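Local coordinates for ferritin (Mycoplasma penetrans, PDB 7DIE), which probably takes up and stores iron, binding ferric ions within the helical bundles of a 24-subunit assembly, at residues 8-11 and 12-16; 25-28 and 29-33; 53-56 and 57-61. All blocks are in the same frame, centred on the assembly; numbering follows the deposited sequence.

Interaction 1: residues 8-11 and 12-16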
loop_
_atom_site.group_PDB
_atom_site.type_symbol
_atom_site.label_atom_id
_atom_site.label_comp_id
_atom_site.label_asym_id
_atom_site.label_seq_id
_atom_site.Cartn_x
_atom_site.Cartn_y
_atom_site.Cartn_z
ATOM N N LYS A 8 -43.844 33.309 -11.452
ATOM C CA LYS A 8 -43.150 33.578 -12.707
ATOM C C LYS A 8 -44.158 34.051 -13.748
ATOM O O LYS A 8 -45.325 33.673 -13.720
ATOM C CB LYS A 8 -42.425 32.327 -13.217
ATOM C CG LYS A 8 -41.395 31.728 -12.226
ATOM C CD LYS A 8 -40.334 32.734 -11.785
ATOM C CE LYS A 8 -39.390 33.148 -12.930
ATOM N NZ LYS A 8 -38.460 34.217 -12.469
ATOM N N ASP A 9 -43.722 34.924 -14.659
ATOM C CA ASP A 9 -44.666 35.375 -15.674
ATOM C C ASP A 9 -44.800 34.317 -16.752
ATOM O O ASP A 9 -43.804 33.804 -17.275
ATOM C CB ASP A 9 -44.293 36.710 -16.315
ATOM C CG ASP A 9 -45.496 37.338 -17.049
ATOM O OD1 ASP A 9 -45.756 36.977 -18.225
ATOM O OD2 ASP A 9 -46.231 38.138 -16.422
ATOM N N GLU A 10 -46.045 34.013 -17.092
ATOM C CA GLU A 10 -46.337 32.927 -18.024
ATOM C C GLU A 10 -45.773 33.174 -19.422
ATOM O O GLU A 10 -45.466 32.210 -20.122
ATOM C CB GLU A 10 -47.844 32.664 -18.112
ATOM C CG GLU A 10 -48.170 31.368 -18.859
ATOM C CD GLU A 10 -49.609 30.904 -18.692
ATOM O OE1 GLU A 10 -49.849 29.971 -17.887
ATOM O OE2 GLU A 10 -50.493 31.470 -19.377
ATOM N N ARG A 11 -45.582 34.419 -19.801
ATOM C CA ARG A 11 -44.982 34.697 -21.076
ATOM C C ARG A 11 -43.543 34.200 -21.159
ATOM O O ARG A 11 -43.173 33.611 -22.128
ATOM C CB ARG A 11 -44.952 36.169 -21.346
ATOM C CG ARG A 11 -46.253 36.691 -21.841
ATOM C CD ARG A 11 -46.479 36.203 -23.229
ATOM N NE ARG A 11 -47.767 36.655 -23.653
ATOM C CZ ARG A 11 -48.053 37.068 -24.877
ATOM N NH1 ARG A 11 -49.277 37.476 -25.131
ATOM N NH2 ARG A 11 -47.126 37.046 -25.832
ATOM N N ILE A 12 -42.758 34.477 -20.134
ATOM C CA ILE A 12 -41.366 34.084 -20.115
ATOM C C ILE A 12 -41.273 32.576 -19.955
ATOM O O ILE A 12 -40.463 31.921 -20.622
ATOM C CB ILE A 12 -40.604 34.846 -19.015
ATOM C CG1 ILE A 12 -40.829 36.353 -19.178
ATOM C CG2 ILE A 12 -39.112 34.464 -19.046
ATOM C CD1 ILE A 12 -40.370 36.897 -20.515
ATOM N N MET A 13 -42.135 31.992 -19.112
ATOM C CA MET A 13 -42.074 30.541 -18.925
ATOM C C MET A 13 -42.481 29.802 -20.194
ATOM O O MET A 13 -41.927 28.742 -20.507
ATOM C CB MET A 13 -42.941 30.110 -17.743
ATOM C CG MET A 13 -42.474 30.648 -16.418
ATOM S SD MET A 13 -40.792 30.161 -15.959
ATOM C CE MET A 13 -39.839 31.502 -16.434
ATOM N N ASP A 14 -43.445 30.342 -20.945
ATOM C CA ASP A 14 -43.769 29.748 -22.237
ATOM C C ASP A 14 -42.574 29.787 -23.181
ATOM O O ASP A 14 -42.387 28.869 -23.985
ATOM C CB ASP A 14 -44.953 30.469 -22.882
ATOM C CG ASP A 14 -46.283 30.076 -22.276
ATOM O OD1 ASP A 14 -46.340 29.157 -21.426
ATOM O OD2 ASP A 14 -47.285 30.704 -22.666
ATOM N N LEU A 15 -41.779 30.864 -23.137
ATOM C CA LEU A 15 -40.574 30.920 -23.964
ATOM C C LEU A 15 -39.545 29.882 -23.524
ATOM O O LEU A 15 -38.829 29.321 -24.360
ATOM C CB LEU A 15 -39.940 32.314 -23.903
ATOM C CG LEU A 15 -40.656 33.396 -24.716
ATOM C CD1 LEU A 15 -39.957 34.728 -24.514
ATOM C CD2 LEU A 15 -40.665 33.021 -26.186
ATOM N N VAL A 16 -39.417 29.652 -22.217
ATOM C CA VAL A 16 -38.504 28.604 -21.750
ATOM C C VAL A 16 -38.980 27.248 -22.250
ATOM O O VAL A 16 -38.198 26.432 -22.748
ATOM C CB VAL A 16 -38.385 28.627 -20.216
ATOM C CG1 VAL A 16 -37.563 27.427 -19.734
ATOM C CG2 VAL A 16 -37.744 29.936 -19.734
#
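K8 and M13 meet through their aliphatic parts just where helix 10-39 begins. K8 CB sits 3.6 Å from M13 CG, and farther out K8 CE comes within 3.9 Å of M13 CE. Both side chains set off beside their own backbone N and bend at the next two torsions, which folds each chain so that near and far carbons both find a partner. The ammonium group of K8 then leaves the thioether, as K8 NZ makes salt bridges with E123 and D121. D9 is the N-cap; in one of its two deposited conformers, R11 N donates to D9 OD1 at 3.0 Å, meeting the anti side of the oxygen 26° out of the carboxylate plane. Its backbone works too: M13 N bonds to D9 O at 3.1 Å, while the bond from I12 N to that oxygen is weak. Across the first turn, E10 CG packs 3.9 Å from D14 OD1, the two carboxylates lying nearly parallel with planes 15° apart. E10 OE2 stays 4.7 Å from D14 OD2, and K76 forms a salt bridge with D14 OD1. The chemistry implies that backbone bonds, including D14 N to E10 O at 2.9 Å, hold the first turn, with the side-chain cap tentative, while the acids D9, E10 and D14 near the helix start probably interact favourably with its dipole and the D14-K76 salt bridge may offset the like charges of E10 and D14.

Interaction 2: residues 25-28 and 29-33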
loop_
_atom_site.group_PDB
_atom_site.type_symbol
_atom_site.label_atom_id
_atom_site.label_comp_id
_atom_site.label_asym_id
_atom_site.label_seq_id
_atom_site.Cartn_x
_atom_site.Cartn_y
_atom_site.Cartn_z
ATOM N N CYS A 25 -36.329 19.430 -30.695
ATOM C CA CYS A 25 -36.435 19.317 -32.143
ATOM C C CYS A 25 -35.068 19.004 -32.737
ATOM O O CYS A 25 -34.937 18.130 -33.608
ATOM C CB CYS A 25 -37.020 20.613 -32.723
ATOM S SG CYS A 25 -37.259 20.567 -34.512
ATOM N N ALA A 26 -34.025 19.658 -32.216
ATOM C CA ALA A 26 -32.659 19.392 -32.652
ATOM C C ALA A 26 -32.258 17.961 -32.337
ATOM O O ALA A 26 -31.707 17.262 -33.192
ATOM C CB ALA A 26 -31.691 20.379 -31.990
ATOM N N ALA A 27 -32.529 17.508 -31.107
ATOM C CA ALA A 27 -32.224 16.124 -30.736
ATOM C C ALA A 27 -32.913 15.151 -31.677
ATOM O O ALA A 27 -32.283 14.223 -32.204
ATOM C CB ALA A 27 -32.656 15.848 -29.289
ATOM N N ASN A 28 -34.220 15.349 -31.884
ATOM C CA ASN A 28 -34.993 14.502 -32.786
ATOM C C ASN A 28 -34.411 14.503 -34.189
ATOM O O ASN A 28 -34.329 13.451 -34.831
ATOM C CB ASN A 28 -36.454 14.968 -32.819
ATOM C CG ASN A 28 -37.215 14.547 -31.577
ATOM O OD1 ASN A 28 -36.840 13.571 -30.929
ATOM N ND2 ASN A 28 -38.297 15.266 -31.246
ATOM N N LEU A 29 -34.034 15.676 -34.695
ATOM C CA LEU A 29 -33.411 15.733 -36.016
ATOM C C LEU A 29 -32.086 14.981 -36.032
ATOM O O LEU A 29 -31.805 14.211 -36.965
ATOM C CB LEU A 29 -33.215 17.192 -36.455
ATOM C CG LEU A 29 -32.487 17.280 -37.805
ATOM C CD1 LEU A 29 -33.355 16.729 -38.951
ATOM C CD2 LEU A 29 -32.013 18.693 -38.112
ATOM N N TYR A 30 -31.265 15.159 -34.990
ATOM C CA TYR A 30 -29.940 14.534 -34.994
ATOM C C TYR A 30 -30.035 13.013 -34.929
ATOM O O TYR A 30 -29.239 12.308 -35.566
ATOM C CB TYR A 30 -29.078 15.085 -33.840
ATOM C CG TYR A 30 -28.833 16.579 -33.956
ATOM C CD1 TYR A 30 -28.940 17.218 -35.191
ATOM C CD2 TYR A 30 -28.532 17.363 -32.833
ATOM C CE1 TYR A 30 -28.742 18.599 -35.315
ATOM C CE2 TYR A 30 -28.329 18.747 -32.946
ATOM C CZ TYR A 30 -28.442 19.354 -34.201
ATOM O OH TYR A 30 -28.259 20.714 -34.355
ATOM N N PHE A 31 -30.994 12.474 -34.175
ATOM C CA PHE A 31 -31.133 11.020 -34.179
ATOM C C PHE A 31 -31.609 10.527 -35.542
ATOM O O PHE A 31 -31.176 9.470 -36.012
ATOM C CB PHE A 31 -32.079 10.573 -33.057
ATOM C CG PHE A 31 -31.496 10.763 -31.676
ATOM C CD1 PHE A 31 -30.262 10.211 -31.350
ATOM C CD2 PHE A 31 -32.166 11.512 -30.722
ATOM C CE1 PHE A 31 -29.709 10.379 -30.082
ATOM C CE2 PHE A 31 -31.624 11.697 -29.456
ATOM C CZ PHE A 31 -30.386 11.123 -29.135
ATOM N N HIS A 32 -32.508 11.275 -36.192
ATOM C CA HIS A 32 -32.871 10.957 -37.573
ATOM C C HIS A 32 -31.645 11.004 -38.484
ATOM O O HIS A 32 -31.370 10.055 -39.238
ATOM C CB HIS A 32 -33.954 11.932 -38.061
ATOM C CG HIS A 32 -34.236 11.840 -39.529
ATOM N ND1 HIS A 32 -34.856 10.749 -40.108
ATOM C CD2 HIS A 32 -33.976 12.704 -40.539
ATOM C CE1 HIS A 32 -34.960 10.947 -41.411
ATOM N NE2 HIS A 32 -34.447 12.129 -41.697
ATOM N N LEU A 33 -30.881 12.096 -38.404
ATOM C CA LEU A 33 -29.704 12.264 -39.253
ATOM C C LEU A 33 -28.640 11.215 -38.960
ATOM O O LEU A 33 -27.850 10.871 -39.845
ATOM C CB LEU A 33 -29.141 13.671 -39.071
ATOM C CG LEU A 33 -30.038 14.795 -39.610
ATOM C CD1 LEU A 33 -29.297 16.130 -39.590
ATOM C CD2 LEU A 33 -30.557 14.475 -41.011
#
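Helix 10-39, one of the long helices of the ferritin four-helix bundle, supplies these buried two and a half turns, in which A26 and Y30 form the clearest side-chain contact, Y30 CE2 resting 3.9 Å from A26 CB. With CG of Y30 beside the backbone N (chi1 -62°), the ring is carried back along the helix over the preceding turn. Separately, one backbone oxygen is used twice. A26 O accepts Y30 N at 2.8 Å, and the same atom lies over one face of the tyrosine ring, 3.0 Å above its plane and displaced toward the rim. F31 repeats the theme with a longer methyl contact, F31 CE2 being 4.3 Å from A27 CB. F31 N bonds to A27 O with an N-H...O angle of 162°. From an oblique direction, F31 CD2 comes within 3.1 Å of A27 O. H32 departs from this pattern, its CG being anti to the backbone N (chi1 170°). Its CB stays 3.6 Å from N28 O, while its ring swings out to hydrogen-bond through ND1 with L75 O of a neighbouring subunit. N28 likewise spends its amide elsewhere, ND2 bonding to S81 O. Y30 OH is hydrogen-bonded to E102, whose other carboxylate oxygen pairs with K56. Taken together, the chemistry implies that N28 ND2, Y30 OH and H32 ND1 are satisfied by partners beyond these turns, and that Y30, whose side chain lies about 8 Å from a bound iron, may help to orient E102, which pairs with K56, itself bonded to the iron ligand D138.

Interaction 3: residues 53-56 and 57-61. With FE (Fe (III) ion), chain G.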
loop_
_atom_site.group_PDB
_atom_site.type_symbol
_atom_site.label_atom_id
_atom_site.label_comp_id
_atom_site.label_asym_id
_atom_site.label_seq_id
_atom_site.Cartn_x
_atom_site.Cartn_y
_atom_site.Cartn_z
ATOM N N GLY A 53 -27.270 14.528 -30.312
ATOM C CA GLY A 53 -28.620 14.370 -29.794
ATOM C C GLY A 53 -28.632 13.971 -28.329
ATOM O O GLY A 53 -29.462 14.453 -27.552
ATOM N N SER A 54 -27.716 13.081 -27.932
ATOM C CA SER A 54 -27.651 12.694 -26.524
ATOM C C SER A 54 -27.270 13.884 -25.652
ATOM O O SER A 54 -27.788 14.032 -24.537
ATOM C CB SER A 54 -26.659 11.546 -26.331
ATOM O OG SER A 54 -27.064 10.432 -27.115
ATOM N N ASP A 55 -26.363 14.740 -26.135
ATOM C CA ASP A 55 -25.991 15.926 -25.368
ATOM C C ASP A 55 -27.172 16.877 -25.206
ATOM O O ASP A 55 -27.375 17.457 -24.129
ATOM C CB ASP A 55 -24.819 16.656 -26.034
ATOM C CG ASP A 55 -24.591 18.041 -25.444
ATOM O OD1 ASP A 55 -24.166 18.105 -24.275
ATOM O OD2 ASP A 55 -24.847 19.060 -26.130
ATOM N N LYS A 56 -27.965 17.061 -26.265
ATOM C CA LYS A 56 -29.161 17.893 -26.113
ATOM C C LYS A 56 -30.046 17.357 -24.993
ATOM O O LYS A 56 -30.585 18.128 -24.193
ATOM C CB LYS A 56 -29.960 17.958 -27.422
ATOM C CG LYS A 56 -29.254 18.688 -28.573
ATOM C CD LYS A 56 -28.830 20.106 -28.169
ATOM C CE LYS A 56 -28.315 20.927 -29.373
ATOM N NZ LYS A 56 -27.983 22.344 -28.966
ATOM N N GLN A 57 -30.196 16.033 -24.906
ATOM C CA GLN A 57 -31.014 15.462 -23.832
ATOM C C GLN A 57 -30.371 15.687 -22.470
ATOM O O GLN A 57 -31.014 16.169 -21.533
ATOM C CB GLN A 57 -31.218 13.966 -24.049
ATOM C CG GLN A 57 -31.917 13.560 -25.342
ATOM C CD GLN A 57 -31.796 12.065 -25.574
ATOM O OE1 GLN A 57 -30.780 11.467 -25.233
ATOM N NE2 GLN A 57 -32.839 11.452 -26.121
ATOM N N SER A 58 -29.107 15.299 -22.327
ATOM C CA SER A 58 -28.523 15.201 -20.999
ATOM C C SER A 58 -28.049 16.537 -20.459
ATOM O O SER A 58 -27.930 16.696 -19.235
ATOM C CB SER A 58 -27.352 14.210 -21.029
ATOM O OG SER A 58 -26.282 14.765 -21.772
ATOM N N ALA A 59 -27.764 17.500 -21.325
ATOM C CA ALA A 59 -27.224 18.774 -20.869
ATOM C C ALA A 59 -28.179 19.943 -21.076
ATOM O O ALA A 59 -28.239 20.826 -20.226
ATOM C CB ALA A 59 -25.902 19.077 -21.580
ATOM N N HIS A 60 -28.943 19.965 -22.171
ATOM C CA HIS A 60 -29.803 21.120 -22.457
ATOM C C HIS A 60 -31.204 20.920 -21.895
ATOM O O HIS A 60 -31.640 21.666 -21.014
ATOM C CB HIS A 60 -29.867 21.366 -23.966
ATOM C CG HIS A 60 -28.546 21.743 -24.562
ATOM N ND1 HIS A 60 -28.304 22.983 -25.113
ATOM C CD2 HIS A 60 -27.388 21.049 -24.672
ATOM C CE1 HIS A 60 -27.059 23.031 -25.555
ATOM N NE2 HIS A 60 -26.475 21.876 -25.288
ATOM N N MET A 61 -31.909 19.899 -22.389
ATOM C CA MET A 61 -33.271 19.641 -21.925
ATOM C C MET A 61 -33.307 19.409 -20.416
ATOM O O MET A 61 -34.238 19.846 -19.739
ATOM C CB MET A 61 -33.843 18.444 -22.683
ATOM C CG MET A 61 -34.037 18.729 -24.161
ATOM S SD MET A 61 -33.976 17.293 -25.254
ATOM C CE MET A 61 -35.134 16.240 -24.442
HETATM FE FE FE G . -24.309 21.283 -25.962
HETATM O O HOH W 1 -23.515 20.558 -23.836
#
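K56 O reaches five residues ahead to M61 N, at 2.9 Å and an almost straight 172°, whereas its bond to H60 N is weak at 3.2 Å. This is a pi-type turn in helix 43-70 of the ferritin bundle, and the wider turn, 57-61, contains H60, one of the iron ligands. Just before it the ordinary four-residue pattern holds, as A59 N bonding to D55 O illustrates. D55 and H60 share one iron in what appears to be the atypical ferroxidase centre: D55 OD2 and H60 NE2 each bind it at 2.3 Å, and D134 and D138 complete the protein ligands. In the one of two D55 conformers described, CG is anti to the backbone N (chi1 168°), sending the carboxylate toward A59, whose CB lies 3.3 Å from D55 OD1. OD2 stands at the edge of the imidazole, near its plane, yet carboxylate and ring planes are 88° apart. K56 CD lies 3.9 Å from the H60 ring centroid, a CH-pi contact over one face. K56 NZ stays over that face, 3.6 Å from H60 CE1, and makes salt bridges with E102 and E23 and a hydrogen bond to D138. E23 also bonds to H60 ND1, remote from the iron-bound NE2, which probably helps fix the ring's rotation. A metal-bound water donates a hydrogen bond to D55 OD1 at 2.6 Å.

From the N terminus the three interactions follow in series; each is confined to a continuous stretch, so none closes a long loop, nests in another or crosses it. Interaction 1 starts helix 10-39, where K8 links the helix start to E123 of helix 122-150, and interaction 2 lies farther along the same helix, their centres 25 Å apart. The chain then turns into helix 43-70, which brings interaction 3 alongside interaction 2: their centres are 11 Å apart, and F31 CZ packs 3.4 Å from G53 C. Interaction 1 stays about 8 Å from interaction 3 at the nearest atoms. The packing of interaction 2 on interaction 3 joins helices 10-39 and 43-70, and both also touch the same neighbouring subunit.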